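Local coordinates for protein galectin 2 (Gallus gallus, PDB 2YMZ) that probably binds beta-galactoside sugars as a prototype galectin, a lectin whose subunit is built as a beta-sandwich, at residues A[43-48]-A[81-86]. Residues are numbered along the deposited sequence; the frame is centred on the assembly and turned at random.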
ATOM      1  N   LEU A  43      -3.020 -16.659  -3.349  1.00 20.52           N
ATOM      2  CA  LEU A  43      -1.754 -16.643  -4.100  1.00 20.32           C
ATOM      3  C   LEU A  43      -0.683 -16.191  -3.106  1.00 17.18           C
ATOM      4  O   LEU A  43      -0.734 -15.056  -2.568  1.00 16.90           O
ATOM      5  CB  LEU A  43      -1.812 -15.737  -5.334  1.00 20.17           C
ATOM      6  CG  LEU A  43      -0.456 -15.561  -6.122  1.00 19.58           C
ATOM      7  CD1 LEU A  43       0.156 -16.906  -6.516  1.00 23.14           C
ATOM      8  CD2 LEU A  43      -0.566 -14.628  -7.333  1.00 20.54           C
ATOM      9  N   HIS A  44       0.314 -17.047  -2.876  1.00 17.02           N
ATOM     10  CA  HIS A  44       1.520 -16.606  -2.198  1.00 18.14           C
ATOM     11  C   HIS A  44       2.608 -16.763  -3.252  1.00 19.09           C
ATOM     12  O   HIS A  44       2.852 -17.889  -3.718  1.00 21.72           O
ATOM     13  CB  HIS A  44       1.724 -17.552  -0.975  1.00 17.13           C
ATOM     14  CG  HIS A  44       3.129 -17.636  -0.383  1.00 19.23           C
ATOM     15  ND1 HIS A  44       3.620 -16.719   0.519  1.00 19.95           N
ATOM     16  CD2 HIS A  44       4.091 -18.606  -0.499  1.00 19.50           C
ATOM     17  CE1 HIS A  44       4.838 -17.099   0.917  1.00 20.50           C
ATOM     18  NE2 HIS A  44       5.111 -18.270   0.353  1.00 20.68           N
ATOM     19  N   PHE A  45       3.147 -15.655  -3.733  1.00 17.84           N
ATOM     20  CA  PHE A  45       4.111 -15.619  -4.842  1.00 15.73           C
ATOM     21  C   PHE A  45       5.410 -15.280  -4.152  1.00 14.11           C
ATOM     22  O   PHE A  45       5.590 -14.172  -3.598  1.00 14.13           O
ATOM     23  CB  PHE A  45       3.701 -14.440  -5.752  1.00 16.55           C
ATOM     24  CG  PHE A  45       4.685 -14.145  -6.847  1.00 15.57           C
ATOM     25  CD1 PHE A  45       4.665 -14.899  -8.002  1.00 16.28           C
ATOM     26  CD2 PHE A  45       5.598 -13.078  -6.691  1.00 15.93           C
ATOM     27  CE1 PHE A  45       5.592 -14.634  -9.024  1.00 16.56           C
ATOM     28  CE2 PHE A  45       6.507 -12.786  -7.722  1.00 17.59           C
ATOM     29  CZ  PHE A  45       6.510 -13.598  -8.840  1.00 16.36           C
ATOM     30  N   ASN A  46       6.365 -16.231  -4.183  1.00 15.19           N
ATOM     31  CA  ASN A  46       7.492 -16.063  -3.312  1.00 15.04           C
ATOM     32  C   ASN A  46       8.821 -16.412  -4.051  1.00 15.49           C
ATOM     33  O   ASN A  46       9.219 -17.588  -4.138  1.00 16.67           O
ATOM     34  CB  ASN A  46       7.293 -17.121  -2.187  1.00 16.71           C
ATOM     35  CG  ASN A  46       8.489 -17.234  -1.205  1.00 19.15           C
ATOM     36  OD1 ASN A  46       8.638 -18.326  -0.620  1.00 21.99           O
ATOM     37  ND2 ASN A  46       9.205 -16.186  -0.909  1.00 18.11           N
ATOM     38  N   PRO A  47       9.446 -15.402  -4.673  1.00 15.93           N
ATOM     39  CA  PRO A  47      10.756 -15.663  -5.265  1.00 15.28           C
ATOM     40  C   PRO A  47      11.787 -15.939  -4.181  1.00 15.01           C
ATOM     41  O   PRO A  47      11.870 -15.221  -3.205  1.00 15.54           O
ATOM     42  CB  PRO A  47      11.093 -14.310  -5.892  1.00 14.67           C
ATOM     43  CG  PRO A  47       9.758 -13.669  -6.276  1.00 16.30           C
ATOM     44  CD  PRO A  47       8.893 -14.083  -5.056  1.00 14.87           C
ATOM     45  N   ARG A  48      12.544 -17.002  -4.371  1.00 16.01           N
ATOM     46  CA  ARG A  48      13.532 -17.425  -3.367  1.00 16.10           C
ATOM     47  C   ARG A  48      14.924 -17.435  -4.047  1.00 15.14           C
ATOM     48  O   ARG A  48      15.153 -18.182  -5.005  1.00 17.01           O
ATOM     49  CB  ARG A  48      13.174 -18.823  -2.922  1.00 18.65           C
ATOM     50  CG  ARG A  48      11.973 -18.670  -1.918  1.00 21.67           C
ATOM     51  CD  ARG A  48      11.795 -19.817  -0.946  1.00 25.41           C
ATOM     52  NE  ARG A  48      13.044 -20.275  -0.385  1.00 20.83           N
ATOM     53  CZ  ARG A  48      13.533 -20.026   0.843  1.00 24.71           C
ATOM     54  NH1 ARG A  48      12.853 -19.281   1.712  1.00 22.16           N
ATOM     55  NH2 ARG A  48      14.759 -20.551   1.182  1.00 26.55           N
ATOM     56  N   VAL A  81      12.077  -3.584  -9.421  1.00 18.10           N
ATOM     57  CA  VAL A  81      11.396  -4.468 -10.373  1.00 20.64           C
ATOM     58  C   VAL A  81       9.916  -4.184 -10.378  1.00 21.70           C
ATOM     59  O   VAL A  81       9.377  -3.715  -9.366  1.00 20.61           O
ATOM     60  CB  VAL A  81      11.524  -5.973 -10.073  1.00 24.26           C
ATOM     61  CG1 VAL A  81      12.949  -6.400 -10.289  1.00 34.04           C
ATOM     62  CG2 VAL A  81      11.041  -6.374  -8.675  1.00 22.83           C
ATOM     63  N   LYS A  82       9.285  -4.456 -11.528  1.00 20.82           N
ATOM     64  CA  LYS A  82       7.861  -4.306 -11.656  1.00 21.11           C
ATOM     65  C   LYS A  82       7.237  -5.682 -11.831  1.00 19.27           C
ATOM     66  O   LYS A  82       7.684  -6.435 -12.691  1.00 21.11           O
ATOM     67  CB  LYS A  82       7.510  -3.463 -12.867  1.00 21.29           C
ATOM     68  CG  LYS A  82       5.975  -3.412 -13.024  1.00 23.53           C
ATOM     69  CD  LYS A  82       5.561  -2.314 -14.004  1.00 24.52           C
ATOM     70  CE  LYS A  82       5.884  -2.740 -15.428  1.00 35.61           C
ATOM     71  NZ  LYS A  82       5.521  -1.593 -16.317  1.00 43.53           N
ATOM     72  N   ILE A  83       6.257  -6.027 -10.999  1.00 18.25           N
ATOM     73  CA  ILE A  83       5.537  -7.335 -11.068  1.00 17.70           C
ATOM     74  C   ILE A  83       4.035  -7.006 -11.396  1.00 17.28           C
ATOM     75  O   ILE A  83       3.456  -6.184 -10.738  1.00 17.63           O
ATOM     76  CB  ILE A  83       5.680  -8.036  -9.714  1.00 18.60           C
ATOM     77  CG1 ILE A  83       7.176  -8.425  -9.526  1.00 19.29           C
ATOM     78  CG2 ILE A  83       4.896  -9.329  -9.706  1.00 17.72           C
ATOM     79  CD1 ILE A  83       7.675  -8.748  -8.128  1.00 23.31           C
ATOM     80  N   ILE A  84       3.438  -7.692 -12.359  1.00 16.97           N
ATOM     81  CA  ILE A  84       2.018  -7.409 -12.639  1.00 17.96           C
ATOM     82  C   ILE A  84       1.241  -8.696 -12.339  1.00 15.89           C
ATOM     83  O   ILE A  84       1.697  -9.748 -12.784  1.00 21.01           O
ATOM     84  CB  ILE A  84       1.849  -7.096 -14.106  1.00 18.21           C
ATOM     85  CG1 ILE A  84       2.569  -5.766 -14.344  1.00 23.53           C
ATOM     86  CG2 ILE A  84       0.332  -6.954 -14.425  1.00 19.74           C
ATOM     87  CD1 ILE A  84       2.753  -5.301 -15.768  1.00 31.94           C
ATOM     88  N   VAL A  85       0.191  -8.611 -11.546  1.00 16.92           N
ATOM     89  CA  VAL A  85      -0.642  -9.784 -11.224  1.00 16.46           C
ATOM     90  C   VAL A  85      -1.993  -9.539 -11.884  1.00 20.66           C
ATOM     91  O   VAL A  85      -2.536  -8.425 -11.778  1.00 19.85           O
ATOM     92  CB  VAL A  85      -0.892  -9.905  -9.740  1.00 17.91           C
ATOM     93  CG1 VAL A  85      -1.579 -11.275  -9.471  1.00 18.89           C
ATOM     94  CG2 VAL A  85       0.458  -9.858  -8.944  1.00 17.74           C
ATOM     95  N   GLU A  86      -2.545 -10.586 -12.515  1.00 21.96           N
ATOM     96  CA  GLU A  86      -3.908 -10.485 -13.057  1.00 24.12           C
ATOM     97  C   GLU A  86      -4.773 -11.579 -12.517  1.00 23.12           C
ATOM     98  O   GLU A  86      -4.275 -12.734 -12.359  1.00 23.95           O
ATOM     99  CB  GLU A  86      -3.805 -10.606 -14.519  1.00 24.89           C
ATOM    100  CG  GLU A  86      -3.421  -9.252 -15.038  1.00 37.25           C
ATOM    101  CD  GLU A  86      -2.808  -9.328 -16.372  1.00 42.17           C
ATOM    102  OE1 GLU A  86      -2.664 -10.463 -16.855  1.00 47.95           O
ATOM    103  OE2 GLU A  86      -2.469  -8.232 -16.914  1.00 45.65           O
TER
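Leu-43 and Phe-45 of strand 40-48 face Val-85 and Ile-83 of strand 80-88 across the interior of the galectin beta-sandwich; the strands run in roughly opposite directions in different sheets, and their closest CA atoms, those of Phe-45 and Val-85, are 9.9 Å apart. Methyl groups and one ring bridge this gap. Leu-43 and Val-85 pass alongside one another from opposite sheets, with Leu-43 CD2 4.1 Å from Val-85 CG1. Val-85 places CG1 opposite its backbone N (chi1 -171°), turning this methyl to the leucine. Phe-45 has CG anti to its backbone N (chi1 173°), which carries the ring toward the opposite sheet, with CE2 4.2 Å from an obliquely approaching Ile-83 CD1. Val-94 of the neighbouring strand 91-95 touches Leu-43, Phe-45 and Ile-83, while Phe-30 and Ile-32 also pack on Ile-83. Alternating with the inward residues, His-44, Asn-46 and Arg-48 turn to the other side of their sheet, where the family's histidine, asparagine and arginine motif probably receives the sugar. All four touching residues are buried and apolar, so the two sheets are joined here by van der Waals packing, which implies a hydrophobic core behind the presumed carbohydrate-binding surface.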